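Side-chain contacts in arylesterase (Agrobacterium tumefaciens, PDB 3DCI), which probably hydrolyses ester bonds and binds a zinc ion: residues 45-48 / 52-55; 76-81 / 85-90; 94-99 / 139-144; 128-133 / 183-188; 156-161 / 173-178. All coordinates share one frame; numbering follows the deposited sequence. Where two conformers were deposited one is given.

Interactions 2 and 4 touch each other: Leu-132 of helix 122-138 packs on Ala-89 of helix 88-99. That helix also serves interaction 3, so 88-99 and 122-138 tie three contacts together. Interactions 2 and 3 are buried, and their chemistry differs: an amide, carboxylates and a guanidinium at the N-terminal end of helix 88-99, hydrocarbon against aromatic rings near its C-terminal end. Interactions 1, 4 and 5 are only partly buried. Interaction 4 sets a two-pronged salt bridge beside leucine, interaction 5 depends on one serine hydroxyl, and interaction 1 has no hydrogen bond across it. Centres of interactions 3 and 5 lie about 33 Å apart, on opposite sides of the chain's centre.

Interaction 1: residues 45-48 / 52-55; sequences HPVE and PDVL
The carbonyl oxygen of Val-47 faces Asp-53 without a hydrogen bond: Val-47 O lies 3.3 Å from Asp-53 CB. The pair joins a short 3-10 segment to the first turns of helix 51-59, in the alpha/beta fold of the SGNH hydrolases. Val-47 O also comes within 3.4 Å of Asp-53 OD2, but both atoms are acceptors, so this approach supplies no hydrogen bond, and none crosses the contact elsewhere. What holds the two residues together is therefore mainly van der Waals contact. In Asp-53 the carboxylate swings to the side opposite its backbone N (chi1 -169°), and it crosses the Val-47 side chain at a slant. The CG2 methyl of Val-47 is the branch that touches, 3.6 Å from Asp-53 CG and equally far from its OD1. Val-47 also packs on Lys-64 of a second subunit, which places this corner at an interface of the assembly. His-45, earlier in the same loop, bonds through NE2 to Leu-210 O. At the residue after Asp-53, Val-54 is buried and packs against Arg-220 of helix 212-229. Its CG2 methyl, which stands beside the Val-54 backbone N, carries the contact with the loop: Val-54 CG2 rests 3.2 Å from Glu-48 O.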
# COMPACT_ATOMS: atom_id res chain seq x y z
N HIS A 45 10.39 -30.18 2.80
CA HIS A 45 11.26 -31.23 3.34
C HIS A 45 10.79 -31.61 4.72
O HIS A 45 10.30 -30.74 5.45
CB HIS A 45 12.71 -30.76 3.52
CG HIS A 45 13.43 -30.50 2.25
ND1 HIS A 45 13.46 -31.40 1.21
CD2 HIS A 45 14.18 -29.45 1.86
CE1 HIS A 45 14.18 -30.90 0.22
NE2 HIS A 45 14.63 -29.72 0.59
N PRO A 46 11.00 -32.86 5.12
CA PRO A 46 10.75 -33.30 6.50
C PRO A 46 11.44 -32.37 7.51
O PRO A 46 12.55 -31.88 7.25
CB PRO A 46 11.42 -34.67 6.57
CG PRO A 46 11.53 -35.14 5.18
CD PRO A 46 11.56 -33.94 4.28
N VAL A 47 10.81 -32.15 8.66
CA VAL A 47 11.33 -31.15 9.61
C VAL A 47 12.78 -31.45 10.02
O VAL A 47 13.58 -30.52 10.17
CB VAL A 47 10.40 -31.02 10.86
CG1 VAL A 47 10.36 -32.31 11.67
CG2 VAL A 47 10.86 -29.87 11.72
N GLU A 48 13.09 -32.74 10.14
CA GLU A 48 14.43 -33.24 10.48
C GLU A 48 15.54 -32.74 9.55
O GLU A 48 16.71 -32.78 9.91
CB GLU A 48 14.45 -34.79 10.46
CG GLU A 48 14.08 -35.43 9.10
CD GLU A 48 14.42 -36.90 9.02
OE1 GLU A 48 15.11 -37.44 9.93
OE2 GLU A 48 13.99 -37.54 8.02
N PRO A 52 16.68 -24.52 9.86
CA PRO A 52 16.43 -23.99 11.21
C PRO A 52 16.23 -25.05 12.30
O PRO A 52 16.79 -24.89 13.38
CB PRO A 52 15.18 -23.11 11.03
CG PRO A 52 15.15 -22.77 9.58
CD PRO A 52 15.70 -24.00 8.89
N ASP A 53 15.46 -26.11 12.02
CA ASP A 53 15.30 -27.24 12.97
C ASP A 53 16.59 -28.00 13.23
O ASP A 53 16.85 -28.44 14.37
CB ASP A 53 14.28 -28.25 12.45
CG ASP A 53 13.87 -29.28 13.51
OD1 ASP A 53 13.03 -28.91 14.37
OD2 ASP A 53 14.39 -30.45 13.51
N VAL A 54 17.36 -28.23 12.17
CA VAL A 54 18.68 -28.86 12.30
C VAL A 54 19.60 -28.01 13.16
O VAL A 54 20.18 -28.50 14.11
CB VAL A 54 19.35 -29.10 10.91
CG1 VAL A 54 20.80 -29.59 11.05
CG2 VAL A 54 18.54 -30.11 10.10
N LEU A 55 19.70 -26.72 12.87
CA LEU A 55 20.51 -25.80 13.67
C LEU A 55 20.13 -25.87 15.16
O LEU A 55 21.00 -25.97 16.03
CB LEU A 55 20.39 -24.35 13.13
CG LEU A 55 21.13 -23.29 13.94
CD1 LEU A 55 22.65 -23.56 13.92
CD2 LEU A 55 20.80 -21.88 13.41

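Interaction 2: residues 76-81 / 85-90; sequences CYDDHA and CRNGAR
Asn-87 sets its CG on the far side of CB from its backbone N (chi1 -176°), while Asp-78 turns its CG away from its carbonyl carbon (chi1 -67°), and these two torsions bring amide and carboxylate together. The bond that results is short and nearly straight: Asn-87 ND2 donates to Asp-78 OD1 over 2.8 Å with an N-H...O angle of 165°. The acceptor lies in the amide plane, whereas the donor reaches OD1 on its anti side, tilted from the carboxylate plane. The other amide atom works locally, since Asn-87 OD1 accepts from Ala-89 N at 2.9 Å and more distantly from Arg-90 N, both weak bonds. One flat group thus binds the loop with its nitrogen and the helix start with its oxygen. Asp-78 OD2 is taken by His-80 of a neighbouring subunit.

Further along, Arg-86 stretches its extended chain over Asp-79, with Arg-86 CD 3.4 Å from Asp-79 O. Its NH1 makes a salt bridge to Asp-79 OD2 at 3.2 Å whose hydrogen bond is weak, oblique to the guanidinium. A firmer bond to the same oxygen comes from Ala-81 N, 3.1 Å from Asp-79 OD2, while OD1 binds His-118. At the other end Cys-76 CB meets Ala-89 CB at 4.1 Å. The evidence defines two motifs, an Asx turn at Asp-79 and, toward the other end, an asparagine N-cap that opens helix 88-99.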
# COMPACT_ATOMS: atom_id res chain seq x y z
N CYS A 76 13.75 -6.75 0.15
CA CYS A 76 12.94 -5.55 0.41
C CYS A 76 12.11 -5.12 -0.79
O CYS A 76 11.79 -3.93 -0.94
CB CYS A 76 13.83 -4.39 0.88
SG CYS A 76 14.94 -3.76 -0.40
N TYR A 77 11.72 -6.08 -1.62
CA TYR A 77 11.04 -5.78 -2.87
C TYR A 77 9.65 -6.41 -2.84
O TYR A 77 9.49 -7.57 -2.46
CB TYR A 77 11.89 -6.23 -4.09
CG TYR A 77 13.26 -5.59 -4.01
CD1 TYR A 77 13.41 -4.21 -4.23
CD2 TYR A 77 14.37 -6.33 -3.61
CE1 TYR A 77 14.66 -3.59 -4.09
CE2 TYR A 77 15.63 -5.72 -3.49
CZ TYR A 77 15.78 -4.36 -3.72
OH TYR A 77 17.03 -3.77 -3.58
N ASP A 78 8.64 -5.63 -3.19
CA ASP A 78 7.29 -6.18 -3.26
C ASP A 78 7.27 -7.19 -4.38
O ASP A 78 7.93 -7.02 -5.42
CB ASP A 78 6.25 -5.08 -3.51
CG ASP A 78 6.11 -4.10 -2.35
OD1 ASP A 78 6.54 -4.40 -1.21
OD2 ASP A 78 5.52 -3.01 -2.59
N ASP A 79 6.49 -8.26 -4.19
CA ASP A 79 6.24 -9.24 -5.25
C ASP A 79 4.87 -9.87 -4.96
O ASP A 79 4.74 -10.59 -3.98
CB ASP A 79 7.36 -10.28 -5.18
CG ASP A 79 7.32 -11.28 -6.31
OD1 ASP A 79 8.45 -11.63 -6.74
OD2 ASP A 79 6.24 -11.74 -6.71
N HIS A 80 3.86 -9.55 -5.77
CA HIS A 80 2.48 -10.01 -5.51
C HIS A 80 2.13 -11.30 -6.22
O HIS A 80 0.96 -11.61 -6.32
CB HIS A 80 1.46 -8.91 -5.85
CG HIS A 80 1.72 -7.62 -5.15
ND1 HIS A 80 1.71 -7.51 -3.78
CD2 HIS A 80 2.11 -6.41 -5.62
CE1 HIS A 80 2.04 -6.28 -3.43
NE2 HIS A 80 2.29 -5.59 -4.53
N ALA A 81 3.13 -12.07 -6.67
CA ALA A 81 2.85 -13.28 -7.47
C ALA A 81 2.53 -14.52 -6.63
O ALA A 81 2.21 -15.58 -7.17
CB ALA A 81 3.98 -13.58 -8.44
N CYS A 85 2.43 -11.89 1.17
CA CYS A 85 3.40 -10.80 0.99
C CYS A 85 4.87 -11.30 0.96
O CYS A 85 5.28 -12.05 1.82
CB CYS A 85 3.22 -9.79 2.15
SG CYS A 85 4.42 -8.43 2.14
N ARG A 86 5.63 -10.87 -0.04
CA ARG A 86 7.02 -11.34 -0.22
C ARG A 86 8.09 -10.31 0.15
O ARG A 86 9.28 -10.59 0.04
CB ARG A 86 7.23 -11.82 -1.65
CG ARG A 86 6.53 -13.13 -1.95
CD ARG A 86 6.47 -13.44 -3.44
NE ARG A 86 5.95 -14.79 -3.66
CZ ARG A 86 5.98 -15.43 -4.83
NH1 ARG A 86 6.48 -14.85 -5.89
NH2 ARG A 86 5.51 -16.67 -4.91
N ASN A 87 7.67 -9.13 0.61
CA ASN A 87 8.61 -8.09 0.94
C ASN A 87 9.25 -8.48 2.26
O ASN A 87 8.58 -8.54 3.29
CB ASN A 87 7.90 -6.71 1.02
CG ASN A 87 8.87 -5.58 1.27
OD1 ASN A 87 9.72 -5.67 2.16
ND2 ASN A 87 8.81 -4.53 0.42
N GLY A 88 10.53 -8.79 2.22
CA GLY A 88 11.24 -9.21 3.41
C GLY A 88 11.31 -8.18 4.52
O GLY A 88 11.28 -8.53 5.67
N ALA A 89 11.41 -6.91 4.18
CA ALA A 89 11.55 -5.89 5.21
C ALA A 89 10.28 -5.73 6.07
O ALA A 89 10.36 -5.55 7.29
CB ALA A 89 11.96 -4.58 4.55
N ARG A 90 9.11 -5.78 5.42
CA ARG A 90 7.84 -5.65 6.14
C ARG A 90 7.63 -6.85 7.06
O ARG A 90 7.23 -6.70 8.21
CB ARG A 90 6.65 -5.56 5.16
CG ARG A 90 5.98 -4.19 5.07
CD ARG A 90 6.81 -3.13 4.40
NE ARG A 90 7.85 -2.59 5.29
CZ ARG A 90 8.97 -1.98 4.87
NH1 ARG A 90 9.23 -1.81 3.57
NH2 ARG A 90 9.85 -1.55 5.78

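Interaction 3: residues 94-99 / 139-144; sequences VALSCH and FIYKPR
Leu-96 meets Phe-139 through a CH-pi contact that dominates this buried interface. Leu-96 CB stands 4.0 Å from the centroid of the Phe-139 ring and 11° off the ring normal, hence squarely over the face. The leucine runs antiparallel to the phenylalanine side chain, and both its CB and CD1 lie over the ring. Leu-96 turns its CG away from the carbonyl carbon (chi1 -66°), which carries its CD1 methyl across the same face of the ring to 3.8 Å from Phe-139 CD1.

The remaining contacts are ordinary apolar ones. Ser-97 offers its CB rather than its hydroxyl, with Ser-97 CB 4.1 Å from Phe-139 CZ. Tyr-141 receives the leucine at its rim: Leu-96 CD2 sits near the plane of the phenol ring, 4.1 Å from Tyr-141 CE1. Both Leu-96 methyls, CD1 and CD2, come up to the phenol oxygen from one side, each 3.7 Å from Tyr-141 OH. Pro-83 of a second subunit packs on Phe-139.

Polar bonding is absent between the two segments. The phenol oxygen, with the leucine methyls on one side, has its polar partner in Val-136 O on helix 122-138, and this bond holds the ring end in place beside the leucine. Phe-139 CB in turn covers one face of the Tyr-141 ring, offset toward its rim.

The 139-144 loop leads on toward strand 149-154. Phe-139 is the first residue to leave helix 122-138, so the contact joins the exit of that helix to the last turns of helix 88-99.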
# COMPACT_ATOMS: atom_id res chain seq x y z
N VAL A 94 7.60 -7.56 11.41
CA VAL A 94 6.60 -8.37 12.13
C VAL A 94 7.26 -9.51 12.92
O VAL A 94 6.88 -9.81 14.07
CB VAL A 94 5.58 -8.96 11.14
CG1 VAL A 94 4.70 -10.07 11.77
CG2 VAL A 94 4.73 -7.85 10.50
N ALA A 95 8.22 -10.16 12.29
CA ALA A 95 8.99 -11.22 12.93
C ALA A 95 9.72 -10.73 14.17
O ALA A 95 9.80 -11.46 15.19
CB ALA A 95 9.99 -11.87 11.92
N LEU A 96 10.35 -9.57 14.06
CA LEU A 96 11.06 -8.98 15.20
C LEU A 96 10.08 -8.69 16.33
O LEU A 96 10.35 -9.01 17.46
CB LEU A 96 11.81 -7.73 14.81
CG LEU A 96 13.00 -7.90 13.85
CD1 LEU A 96 13.47 -6.52 13.41
CD2 LEU A 96 14.14 -8.70 14.45
N SER A 97 8.92 -8.15 16.03
CA SER A 97 7.95 -7.88 17.09
C SER A 97 7.38 -9.16 17.71
O SER A 97 7.18 -9.24 18.91
CB SER A 97 6.82 -7.02 16.57
OG SER A 97 5.81 -6.86 17.55
N CYS A 98 7.12 -10.17 16.89
CA CYS A 98 6.52 -11.39 17.38
C CYS A 98 7.47 -12.17 18.30
O CYS A 98 7.03 -12.87 19.21
CB CYS A 98 6.10 -12.30 16.24
SG CYS A 98 4.55 -11.79 15.48
N HIS A 99 8.76 -12.05 18.02
CA HIS A 99 9.72 -12.95 18.67
C HIS A 99 10.72 -12.25 19.57
O HIS A 99 11.45 -12.92 20.28
CB HIS A 99 10.43 -13.79 17.61
CG HIS A 99 9.49 -14.63 16.82
ND1 HIS A 99 8.72 -15.62 17.39
CD2 HIS A 99 9.11 -14.57 15.51
CE1 HIS A 99 7.94 -16.15 16.47
NE2 HIS A 99 8.15 -15.53 15.33
N PHE A 139 15.37 -1.22 15.23
CA PHE A 139 13.98 -1.54 15.63
C PHE A 139 13.65 -1.11 17.06
O PHE A 139 14.53 -1.10 17.90
CB PHE A 139 13.74 -3.03 15.48
CG PHE A 139 12.28 -3.45 15.45
CD1 PHE A 139 11.54 -3.31 14.29
CD2 PHE A 139 11.69 -4.01 16.56
CE1 PHE A 139 10.23 -3.72 14.23
CE2 PHE A 139 10.37 -4.44 16.52
CZ PHE A 139 9.63 -4.29 15.34
N ILE A 140 12.40 -0.78 17.34
CA ILE A 140 11.99 -0.42 18.73
C ILE A 140 11.67 -1.72 19.45
O ILE A 140 10.56 -2.24 19.34
CB ILE A 140 10.76 0.53 18.78
CG1 ILE A 140 11.01 1.79 17.94
CG2 ILE A 140 10.43 0.94 20.26
CD1 ILE A 140 12.16 2.68 18.45
N TYR A 141 12.66 -2.25 20.15
CA TYR A 141 12.53 -3.50 20.88
C TYR A 141 11.97 -3.25 22.30
O TYR A 141 12.08 -2.14 22.85
CB TYR A 141 13.88 -4.22 20.97
CG TYR A 141 14.46 -4.68 19.62
CD1 TYR A 141 13.91 -5.74 18.94
CD2 TYR A 141 15.57 -4.06 19.06
CE1 TYR A 141 14.44 -6.18 17.72
CE2 TYR A 141 16.09 -4.46 17.85
CZ TYR A 141 15.52 -5.51 17.18
OH TYR A 141 16.04 -5.92 15.97
N LYS A 142 11.32 -4.28 22.84
CA LYS A 142 10.90 -4.31 24.24
C LYS A 142 11.70 -5.41 24.92
O LYS A 142 11.50 -6.60 24.62
CB LYS A 142 9.39 -4.58 24.38
CG LYS A 142 8.47 -3.62 23.64
CD LYS A 142 7.03 -4.09 23.80
CE LYS A 142 6.04 -3.13 23.17
NZ LYS A 142 5.79 -1.98 24.07
N PRO A 143 12.69 -5.03 25.77
CA PRO A 143 13.14 -3.68 26.08
C PRO A 143 14.06 -3.13 25.00
O PRO A 143 14.56 -3.90 24.15
CB PRO A 143 13.94 -3.87 27.37
CG PRO A 143 14.52 -5.23 27.24
CD PRO A 143 13.50 -6.05 26.47
N ARG A 144 14.29 -1.83 25.04
CA ARG A 144 15.06 -1.16 24.00
C ARG A 144 16.48 -1.69 23.88
O ARG A 144 17.05 -1.65 22.80
CB ARG A 144 15.10 0.36 24.25
CG ARG A 144 13.78 1.08 24.06
CD ARG A 144 13.24 0.95 22.64
NE ARG A 144 14.12 1.64 21.70
CZ ARG A 144 14.05 2.93 21.41
NH1 ARG A 144 13.12 3.72 21.95
NH2 ARG A 144 14.93 3.43 20.55

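Interaction 4: residues 128-133 / 183-188; sequences GMRRLA and RKLAAE
Arg-130 grips Glu-188 end-on with two nitrogens, one to each carboxylate oxygen. Arg-130 NH2 donates to Glu-188 OE1 at 2.8 Å, and Arg-130 NH1 to Glu-188 OE2 at 2.9 Å; both bonds are close to straight, the second at 162°. The two oxygens lie near the guanidinium plane, yet the planes of the two groups are turned 49° apart. OE1 is met on its syn side, somewhat out of the carboxylate plane, while OE2 is approached from above it.

The next shell is hydrocarbon. Leu-185 lays its CD1 methyl over one face of the guanidinium, offset toward the rim, with Leu-185 CD1 3.5 Å from Arg-130 NH2. Its second methyl points to the helix opposite, placing Leu-185 CD2 3.5 Å from Arg-130 N. The selenomethionine Met-129 touches with the base of its chain, Met-129 CG standing 3.8 Å from Leu-185 CD2, before the bent remainder leads away. Arg-130 reaches the glutamate because its chain, extended at first, bends at chi3.

Behind this lie two helices running the same way, 122-138 and 178-189, their segment axes 30° apart, packed side by side against the parallel sheet of the fold; Met-129 and Ala-186 both pack on Ile-152 of strand 149-154. Leu-185 is about 11 Å, side chain to side chain, from the zinc ligand His-192.

Chemically, the contact is graded: the buried Leu-185 and Met-129 supply the apolar part, and the exposed Glu-188 holds the guanidinium by both terminal nitrogens, so its rotation is fixed and charge is probably balanced locally.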
# COMPACT_ATOMS: atom_id res chain seq x y z
N GLY A 128 19.25 -4.46 -0.45
CA GLY A 128 18.15 -4.92 0.37
C GLY A 128 18.66 -5.49 1.68
O GLY A 128 18.09 -5.23 2.74
N MSE A 129 19.74 -6.27 1.62
CA MSE A 129 20.34 -6.80 2.83
C MSE A 129 20.83 -5.70 3.77
O MSE A 129 20.74 -5.85 4.99
CB MSE A 129 21.49 -7.74 2.50
CG MSE A 129 22.00 -8.52 3.69
SE MSE A 129 20.67 -9.73 4.53
CE MSE A 129 20.67 -11.17 3.25
N ARG A 130 21.38 -4.61 3.21
CA ARG A 130 21.78 -3.48 4.01
C ARG A 130 20.53 -2.89 4.70
O ARG A 130 20.57 -2.57 5.89
CB ARG A 130 22.48 -2.41 3.16
CG ARG A 130 22.85 -1.16 3.93
CD ARG A 130 23.33 -0.04 3.02
NE ARG A 130 24.56 -0.43 2.32
CZ ARG A 130 25.78 -0.30 2.83
NH1 ARG A 130 25.97 0.24 4.03
NH2 ARG A 130 26.83 -0.68 2.12
N ARG A 131 19.42 -2.77 3.96
CA ARG A 131 18.19 -2.26 4.58
C ARG A 131 17.71 -3.18 5.73
O ARG A 131 17.37 -2.72 6.81
CB ARG A 131 17.09 -2.06 3.55
CG ARG A 131 15.78 -1.50 4.09
CD ARG A 131 15.98 -0.13 4.77
NE ARG A 131 14.78 0.21 5.53
CZ ARG A 131 14.76 1.01 6.59
NH1 ARG A 131 15.88 1.57 7.07
NH2 ARG A 131 13.60 1.26 7.19
N LEU A 132 17.76 -4.49 5.54
CA LEU A 132 17.35 -5.40 6.62
C LEU A 132 18.25 -5.31 7.87
O LEU A 132 17.78 -5.34 9.03
CB LEU A 132 17.31 -6.83 6.10
CG LEU A 132 16.35 -7.13 4.94
CD1 LEU A 132 16.36 -8.61 4.58
CD2 LEU A 132 14.94 -6.69 5.27
N ALA A 133 19.56 -5.18 7.63
CA ALA A 133 20.50 -4.95 8.72
C ALA A 133 20.13 -3.70 9.52
O ALA A 133 20.08 -3.73 10.75
CB ALA A 133 21.94 -4.88 8.18
N ARG A 183 29.69 -10.59 2.20
CA ARG A 183 30.86 -10.58 3.07
C ARG A 183 31.33 -9.17 3.31
O ARG A 183 31.59 -8.78 4.45
CB ARG A 183 31.98 -11.39 2.45
CG ARG A 183 33.20 -11.61 3.36
CD ARG A 183 34.31 -12.34 2.59
NE ARG A 183 34.17 -13.78 2.76
CZ ARG A 183 33.77 -14.65 1.83
NH1 ARG A 183 33.68 -15.94 2.15
NH2 ARG A 183 33.48 -14.27 0.58
N LYS A 184 31.45 -8.39 2.24
CA LYS A 184 31.96 -7.03 2.33
C LYS A 184 30.97 -6.16 3.08
O LYS A 184 31.38 -5.33 3.90
CB LYS A 184 32.28 -6.44 0.95
CG LYS A 184 33.48 -7.08 0.29
CD LYS A 184 33.95 -6.28 -0.94
CE LYS A 184 35.43 -6.56 -1.29
NZ LYS A 184 35.56 -7.93 -1.86
N LEU A 185 29.66 -6.39 2.87
CA LEU A 185 28.63 -5.67 3.61
C LEU A 185 28.67 -5.95 5.12
O LEU A 185 28.57 -5.03 5.93
CB LEU A 185 27.23 -5.98 3.05
CG LEU A 185 26.07 -5.27 3.74
CD1 LEU A 185 26.10 -3.79 3.46
CD2 LEU A 185 24.67 -5.90 3.37
N ALA A 186 28.81 -7.23 5.48
CA ALA A 186 28.90 -7.64 6.88
C ALA A 186 30.11 -7.00 7.55
O ALA A 186 29.99 -6.48 8.64
CB ALA A 186 28.95 -9.17 6.97
N ALA A 187 31.27 -6.98 6.87
CA ALA A 187 32.46 -6.33 7.39
C ALA A 187 32.23 -4.83 7.60
O ALA A 187 32.57 -4.28 8.65
CB ALA A 187 33.67 -6.56 6.47
N GLU A 188 31.62 -4.17 6.61
CA GLU A 188 31.32 -2.74 6.75
C GLU A 188 30.44 -2.43 7.96
O GLU A 188 30.66 -1.46 8.66
CB GLU A 188 30.59 -2.22 5.51
CG GLU A 188 30.27 -0.74 5.60
CD GLU A 188 29.38 -0.26 4.46
OE1 GLU A 188 29.30 -0.96 3.42
OE2 GLU A 188 28.79 0.84 4.63

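Interaction 5: residues 156-161 / 173-178; sequences PPCVAG and EQSMRL
A loop that follows strand 149-154, near a possible Ser-His-Asp triad of the SGNH type, is pinned here to the short helix 172-175. The bond is made by Cys-158, whose backbone N donates to the hydroxyl of Ser-175: Cys-158 N to Ser-175 OG is 3.1 Å, with an N-H...O angle of 140°, so the bond is appreciably bent. Ser-175 holds OG between its own N and carbonyl carbon (chi1 67°), which sets OG within reach of both Cys-158 N and Ile-172 O. The hydroxyl bonds to Ile-172 O, which must accept its proton, and OG therefore serves as donor within the helix and as acceptor for the loop.

Carbon contacts complete the approach. Pro-157 turns its ring carbon to the hydroxyl, with Pro-157 CB 3.5 Å from Ser-175 OG, and the Cys-158 side chain stays beside it, Cys-158 CB to Ser-175 OG being 3.9 Å. In the conformer given, Met-176 CG also touches Pro-157 CB.

Val-159 is bonded through its backbone to Gly-207, and Ser-175 packs on Ile-114. Ser-175 also begins a type I turn to Leu-178, which lies against helix 122-138 at the start of helix 178-189.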
# COMPACT_ATOMS: atom_id res chain seq x y z
N PRO A 156 23.32 -20.61 -1.39
CA PRO A 156 24.18 -21.26 -2.37
C PRO A 156 23.84 -20.75 -3.76
O PRO A 156 22.68 -20.50 -4.02
CB PRO A 156 23.83 -22.74 -2.24
CG PRO A 156 23.18 -22.86 -0.90
CD PRO A 156 22.46 -21.58 -0.69
N PRO A 157 24.85 -20.56 -4.64
CA PRO A 157 24.57 -20.05 -5.97
C PRO A 157 23.73 -20.98 -6.83
O PRO A 157 23.72 -22.21 -6.62
CB PRO A 157 25.96 -19.86 -6.59
CG PRO A 157 26.86 -20.71 -5.79
CD PRO A 157 26.28 -20.77 -4.42
N CYS A 158 23.05 -20.40 -7.81
CA CYS A 158 22.32 -21.17 -8.81
C CYS A 158 23.26 -21.99 -9.70
O CYS A 158 24.44 -21.67 -9.86
CB CYS A 158 21.45 -20.24 -9.66
SG CYS A 158 20.19 -19.42 -8.65
N VAL A 159 22.72 -23.05 -10.28
CA VAL A 159 23.47 -23.88 -11.21
C VAL A 159 22.60 -24.13 -12.42
O VAL A 159 21.44 -23.71 -12.43
CB VAL A 159 23.94 -25.21 -10.56
CG1 VAL A 159 24.93 -24.92 -9.41
CG2 VAL A 159 22.76 -26.03 -10.11
N ALA A 160 23.15 -24.76 -13.44
CA ALA A 160 22.39 -25.09 -14.62
C ALA A 160 21.23 -25.99 -14.22
O ALA A 160 21.43 -27.06 -13.64
CB ALA A 160 23.27 -25.79 -15.65
N GLY A 161 20.01 -25.51 -14.46
CA GLY A 161 18.82 -26.35 -14.44
C GLY A 161 18.77 -27.19 -15.69
O GLY A 161 19.69 -27.14 -16.53
N GLU A 173 26.07 -16.25 -12.75
CA GLU A 173 27.18 -15.37 -12.40
C GLU A 173 26.74 -14.30 -11.40
O GLU A 173 27.52 -13.94 -10.51
CB GLU A 173 27.85 -14.78 -13.64
CG GLU A 173 28.80 -15.78 -14.34
CD GLU A 173 29.71 -15.15 -15.38
OE1 GLU A 173 29.88 -13.91 -15.37
OE2 GLU A 173 30.28 -15.89 -16.22
N GLN A 174 25.51 -13.82 -11.50
CA GLN A 174 25.00 -12.86 -10.50
C GLN A 174 24.82 -13.50 -9.12
O GLN A 174 25.15 -12.88 -8.13
CB GLN A 174 23.69 -12.22 -10.95
CG GLN A 174 23.87 -11.31 -12.18
CD GLN A 174 24.82 -10.15 -11.92
OE1 GLN A 174 24.75 -9.51 -10.87
NE2 GLN A 174 25.70 -9.88 -12.87
N SER A 175 24.28 -14.72 -9.07
CA SER A 175 24.11 -15.43 -7.80
C SER A 175 25.46 -15.66 -7.10
O SER A 175 25.52 -15.69 -5.87
CB SER A 175 23.43 -16.78 -8.03
OG SER A 175 24.26 -17.66 -8.77
N MSE A 176 26.53 -15.80 -7.89
CA MSE A 176 27.87 -16.04 -7.38
C MSE A 176 28.49 -14.78 -6.79
O MSE A 176 29.51 -14.84 -6.08
CB MSE A 176 28.77 -16.58 -8.49
CG MSE A 176 28.48 -18.02 -8.94
SE MSE A 176 29.68 -18.51 -10.38
CE MSE A 176 29.20 -20.40 -10.62
N ARG A 177 27.90 -13.62 -7.08
CA ARG A 177 28.35 -12.36 -6.52
C ARG A 177 27.81 -12.12 -5.10
O ARG A 177 28.28 -11.22 -4.40
CB ARG A 177 27.92 -11.18 -7.41
CG ARG A 177 28.58 -11.08 -8.79
CD ARG A 177 27.95 -9.89 -9.57
NE ARG A 177 28.31 -8.59 -8.99
CZ ARG A 177 27.64 -7.44 -9.16
NH1 ARG A 177 26.52 -7.37 -9.89
NH2 ARG A 177 28.08 -6.32 -8.58
N LEU A 178 26.82 -12.89 -4.68
CA LEU A 178 26.18 -12.64 -3.39
C LEU A 178 27.14 -12.87 -2.23
O LEU A 178 27.18 -12.06 -1.29
CB LEU A 178 24.90 -13.47 -3.22
CG LEU A 178 23.74 -13.13 -4.16
CD1 LEU A 178 22.55 -14.09 -3.97
CD2 LEU A 178 23.28 -11.69 -3.97